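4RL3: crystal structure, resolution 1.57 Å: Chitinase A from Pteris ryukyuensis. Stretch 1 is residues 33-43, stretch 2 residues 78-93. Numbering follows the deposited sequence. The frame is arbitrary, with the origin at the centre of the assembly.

Stretch 1, residues 33-43: AFAIDYTSAAA
Stretch 2, residues 78-93: SLGGDTISGSPVQFTA

How are the two backbones joined? Strand 33-36 meets the strand that includes Ser78, Leu79 and Gly80 through a parallel bridge, with Ala35 paired to Leu79 at a CA to CA distance of 5.0 Å. Two hydrogen bonds fix this bridge: Ala35 N donates to Ser78 O (2.9 Å), and Gly80 N donates to Ala35 O (3.0 Å, 165° at the hydrogen). Ala35 is thus gripped by Ser78 and Gly80, the neighbours of Leu79, and Leu79 CA lies 3.3 Å from Ala35 O in a CA-H...O contact. The side chains of this pair share one face of the sheet, where Ala35 CB meets Leu79 CD2 at 4.0 Å; Leu79 is m at chi1 and t at chi2. The strand axes cross at -81° and approach to 4.6 Å.

What does Tyr38, which has the largest area covered by the other stretch, do there? It lies just past the strand, at phi/psi -142/156, with CA to CB pointing toward stretch 2 and chi1 at -89°, chi2 at 76°. Its hydroxyl donates a short hydrogen bond, Tyr38 OH to Gln90 O at 2.6 Å, and that oxygen sits at the ring edge, near its plane. One face of the ring is covered by Ile84, whose CG2 approaches Tyr38 CD2 to 3.9 Å, while Val89 CG1 comes within 4.0 Å of Tyr38 CE1. The ring therefore combines apolar packing with a polar anchor at its tip.

How does Ile84, next in covered area, reach its neighbours? It sits at phi/psi -133/115 with CA to CB toward stretch 1, chi1 t and chi2 p. CG2 serves both the Tyr38 ring and Ala42, with Ile84 CG2 to Ala42 CB at 4.0 Å; CD1 of Ile84 lies 4.3 Å from CD1 of Ile36. Two turns contribute to this cluster. The type I turn Thr39 to Ala42 is closed by Ala42 N to Thr39 O (2.8 Å); the type I' turn Ile84 to Ser87 has paired bonds, Ser87 N to Ile84 O (2.9 Å) and Ile84 N to Ser87 O (2.7 Å). Ser85, chi1 m, ties one turn to the other by donating from OG to Ser40 O at 2.7 Å.

Why does glycine suit position 81 beside Phe34? A cis peptide precedes Phe34, whose chi1 is -67° and chi2 -80°. Gly81 CA rests 3.8 Å from the Phe34 ring centroid, only 12° off the normal, a CH-pi contact over one face; an ideal CB on Gly81 would come 2.8 Å from Phe34 CE2, a clash. Its phi of 77° also favours glycine.

What links Asp37 to Thr92 without direct bonding? Two waters do. Water 1 donates to Asp37 OD2 (2.8 Å) and accepts from Thr92 N (2.9 Å); water 2 donates to Asp37 OD2 (2.7 Å) and to Thr92 O (2.8 Å). Asp37, chi1 p, thereby reaches both backbone polar atoms of Thr92.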

# COMPACT_ATOMS: atom_id res chain seq x y z
N ALA A 33 -3.86 3.23 -6.41
CA ALA A 33 -4.74 2.12 -6.05
C ALA A 33 -5.86 2.07 -7.10
O ALA A 33 -6.60 3.03 -7.20
CB ALA A 33 -5.30 2.35 -4.65
N PHE A 34 -6.02 1.01 -7.89
CA PHE A 34 -5.29 -0.27 -7.86
C PHE A 34 -5.02 -0.75 -9.28
O PHE A 34 -5.78 -0.43 -10.21
CB PHE A 34 -6.16 -1.33 -7.18
CG PHE A 34 -6.41 -1.10 -5.72
CD1 PHE A 34 -5.44 -1.44 -4.80
CD2 PHE A 34 -7.60 -0.54 -5.27
CE1 PHE A 34 -5.64 -1.23 -3.45
CE2 PHE A 34 -7.82 -0.33 -3.92
CZ PHE A 34 -6.84 -0.68 -3.01
N ALA A 35 -3.97 -1.56 -9.44
CA ALA A 35 -3.83 -2.41 -10.62
C ALA A 35 -4.44 -3.75 -10.25
O ALA A 35 -4.19 -4.26 -9.16
CB ALA A 35 -2.38 -2.55 -11.05
N ILE A 36 -5.25 -4.31 -11.14
CA ILE A 36 -5.91 -5.58 -10.87
C ILE A 36 -5.82 -6.44 -12.12
O ILE A 36 -6.07 -5.95 -13.23
CB ILE A 36 -7.40 -5.38 -10.49
CG1 ILE A 36 -7.56 -4.22 -9.49
CG2 ILE A 36 -7.97 -6.67 -9.92
CD1 ILE A 36 -8.98 -3.84 -9.20
N ASP A 37 -5.52 -7.72 -11.92
CA ASP A 37 -5.44 -8.69 -13.01
C ASP A 37 -6.83 -9.28 -13.27
O ASP A 37 -7.03 -10.50 -13.20
CB ASP A 37 -4.39 -9.77 -12.71
CG ASP A 37 -4.60 -10.50 -11.38
OD1 ASP A 37 -5.02 -9.87 -10.38
OD2 ASP A 37 -4.34 -11.72 -11.32
N TYR A 38 -7.76 -8.39 -13.59
CA TYR A 38 -9.13 -8.71 -13.91
C TYR A 38 -9.62 -7.80 -15.02
O TYR A 38 -9.13 -6.67 -15.17
CB TYR A 38 -10.03 -8.49 -12.70
CG TYR A 38 -10.19 -9.69 -11.78
CD1 TYR A 38 -9.19 -10.07 -10.89
CD2 TYR A 38 -11.36 -10.43 -11.78
CE1 TYR A 38 -9.35 -11.15 -10.04
CE2 TYR A 38 -11.53 -11.52 -10.94
CZ TYR A 38 -10.52 -11.88 -10.07
OH TYR A 38 -10.69 -12.97 -9.23
N THR A 39 -10.61 -8.26 -15.76
CA THR A 39 -11.29 -7.40 -16.72
C THR A 39 -12.38 -6.61 -16.01
O THR A 39 -12.77 -6.94 -14.88
CB THR A 39 -11.97 -8.23 -17.82
OG1 THR A 39 -13.07 -8.96 -17.26
CG2 THR A 39 -10.98 -9.17 -18.49
N SER A 40 -12.91 -5.60 -16.69
CA SER A 40 -13.97 -4.78 -16.12
C SER A 40 -15.26 -5.58 -15.88
O SER A 40 -16.11 -5.15 -15.10
CB SER A 40 -14.27 -3.57 -17.01
OG SER A 40 -14.72 -3.98 -18.28
N ALA A 41 -15.40 -6.73 -16.54
CA ALA A 41 -16.50 -7.67 -16.25
C ALA A 41 -16.19 -8.64 -15.10
O ALA A 41 -16.93 -9.60 -14.87
CB ALA A 41 -16.86 -8.45 -17.52
N ALA A 42 -15.09 -8.39 -14.38
CA ALA A 42 -14.69 -9.19 -13.21
C ALA A 42 -14.31 -10.63 -13.57
O ALA A 42 -14.51 -11.56 -12.78
CB ALA A 42 -15.76 -9.15 -12.13
N ALA A 43 -13.71 -10.79 -14.75
CA ALA A 43 -13.07 -12.04 -15.13
C ALA A 43 -11.57 -11.91 -14.87
O ALA A 43 -10.94 -10.95 -15.32
CB ALA A 43 -13.32 -12.31 -16.60
N SER A 78 -0.44 -0.28 -6.09
CA SER A 78 -0.96 -1.35 -5.26
C SER A 78 -1.79 -2.32 -6.09
O SER A 78 -2.54 -1.92 -6.99
CB SER A 78 -1.81 -0.76 -4.14
OG SER A 78 -2.17 -1.77 -3.21
N LEU A 79 -1.62 -3.61 -5.79
CA LEU A 79 -2.26 -4.70 -6.52
C LEU A 79 -3.43 -5.28 -5.75
O LEU A 79 -3.31 -5.60 -4.56
CB LEU A 79 -1.26 -5.82 -6.78
CG LEU A 79 0.12 -5.45 -7.32
CD1 LEU A 79 0.89 -6.73 -7.63
CD2 LEU A 79 0.05 -4.56 -8.54
N GLY A 80 -4.56 -5.43 -6.44
CA GLY A 80 -5.71 -6.14 -5.92
C GLY A 80 -6.78 -5.26 -5.35
O GLY A 80 -7.67 -4.83 -6.07
N GLY A 81 -6.72 -5.00 -4.06
CA GLY A 81 -7.80 -4.31 -3.38
C GLY A 81 -8.98 -5.25 -3.12
O GLY A 81 -8.89 -6.46 -3.26
N ASP A 82 -10.10 -4.67 -2.72
CA ASP A 82 -11.25 -5.43 -2.26
C ASP A 82 -12.08 -5.96 -3.44
O ASP A 82 -12.27 -7.17 -3.57
CB ASP A 82 -12.10 -4.54 -1.34
CG ASP A 82 -13.26 -5.27 -0.68
OD1 ASP A 82 -13.40 -6.50 -0.81
OD2 ASP A 82 -14.06 -4.57 -0.03
N THR A 83 -12.54 -5.05 -4.30
CA THR A 83 -13.51 -5.40 -5.33
C THR A 83 -13.13 -4.93 -6.72
O THR A 83 -12.31 -4.02 -6.89
CB THR A 83 -14.90 -4.81 -5.01
OG1 THR A 83 -14.81 -3.39 -4.86
CG2 THR A 83 -15.46 -5.42 -3.75
N ILE A 84 -13.74 -5.57 -7.71
CA ILE A 84 -13.62 -5.22 -9.12
C ILE A 84 -15.05 -5.20 -9.65
O ILE A 84 -15.72 -6.23 -9.64
CB ILE A 84 -12.71 -6.21 -9.90
CG1 ILE A 84 -12.78 -5.97 -11.42
CG2 ILE A 84 -13.05 -7.67 -9.61
CD1 ILE A 84 -12.28 -4.61 -11.85
N SER A 85 -15.52 -4.02 -10.05
CA SER A 85 -16.91 -3.86 -10.49
C SER A 85 -17.87 -4.53 -9.50
O SER A 85 -18.82 -5.21 -9.89
CB SER A 85 -17.11 -4.40 -11.91
OG SER A 85 -16.25 -3.73 -12.82
N GLY A 86 -17.61 -4.34 -8.21
CA GLY A 86 -18.45 -4.88 -7.14
C GLY A 86 -18.21 -6.32 -6.69
O GLY A 86 -18.74 -6.74 -5.65
N SER A 87 -17.43 -7.08 -7.47
CA SER A 87 -17.14 -8.48 -7.16
C SER A 87 -15.82 -8.56 -6.40
O SER A 87 -14.94 -7.74 -6.64
CB SER A 87 -17.01 -9.30 -8.44
OG SER A 87 -18.27 -9.49 -9.08
N PRO A 88 -15.67 -9.54 -5.49
CA PRO A 88 -14.40 -9.68 -4.77
C PRO A 88 -13.23 -10.01 -5.70
O PRO A 88 -13.35 -10.86 -6.59
CB PRO A 88 -14.67 -10.82 -3.78
CG PRO A 88 -16.16 -10.85 -3.64
CD PRO A 88 -16.67 -10.51 -5.00
N VAL A 89 -12.11 -9.33 -5.48
CA VAL A 89 -10.89 -9.62 -6.22
C VAL A 89 -10.27 -10.87 -5.62
O VAL A 89 -9.43 -10.80 -4.73
CB VAL A 89 -9.91 -8.43 -6.19
CG1 VAL A 89 -8.62 -8.78 -6.92
CG2 VAL A 89 -10.54 -7.20 -6.81
N GLN A 90 -10.69 -12.02 -6.13
CA GLN A 90 -10.15 -13.31 -5.71
C GLN A 90 -8.81 -13.52 -6.37
O GLN A 90 -8.71 -13.48 -7.60
CB GLN A 90 -11.09 -14.45 -6.14
CG GLN A 90 -12.40 -14.48 -5.38
CD GLN A 90 -12.23 -14.86 -3.93
OE1 GLN A 90 -11.16 -15.30 -3.50
NE2 GLN A 90 -13.30 -14.72 -3.16
N PHE A 91 -7.76 -13.74 -5.57
CA PHE A 91 -6.49 -14.09 -6.19
C PHE A 91 -6.65 -15.43 -6.89
O PHE A 91 -7.12 -16.39 -6.31
CB PHE A 91 -5.35 -14.18 -5.18
CG PHE A 91 -4.01 -14.34 -5.84
CD1 PHE A 91 -3.56 -15.59 -6.25
CD2 PHE A 91 -3.22 -13.24 -6.11
CE1 PHE A 91 -2.36 -15.74 -6.89
CE2 PHE A 91 -2.01 -13.38 -6.75
CZ PHE A 91 -1.58 -14.63 -7.14
N THR A 92 -6.25 -15.48 -8.16
CA THR A 92 -6.38 -16.73 -8.90
C THR A 92 -5.36 -16.83 -10.04
O THR A 92 -5.04 -15.84 -10.72
CB THR A 92 -7.84 -16.93 -9.36
OG1 THR A 92 -7.98 -18.22 -9.99
CG2 THR A 92 -8.27 -15.84 -10.30
N ALA A 93 -4.83 -18.04 -10.22
CA ALA A 93 -3.78 -18.29 -11.18
C ALA A 93 -4.10 -19.57 -11.94
O ALA A 93 -4.48 -20.57 -11.34
CB ALA A 93 -2.44 -18.45 -10.47
O HOH W 1 -4.97 -12.93 -8.86
O HOH W 2 -5.77 -13.77 -12.42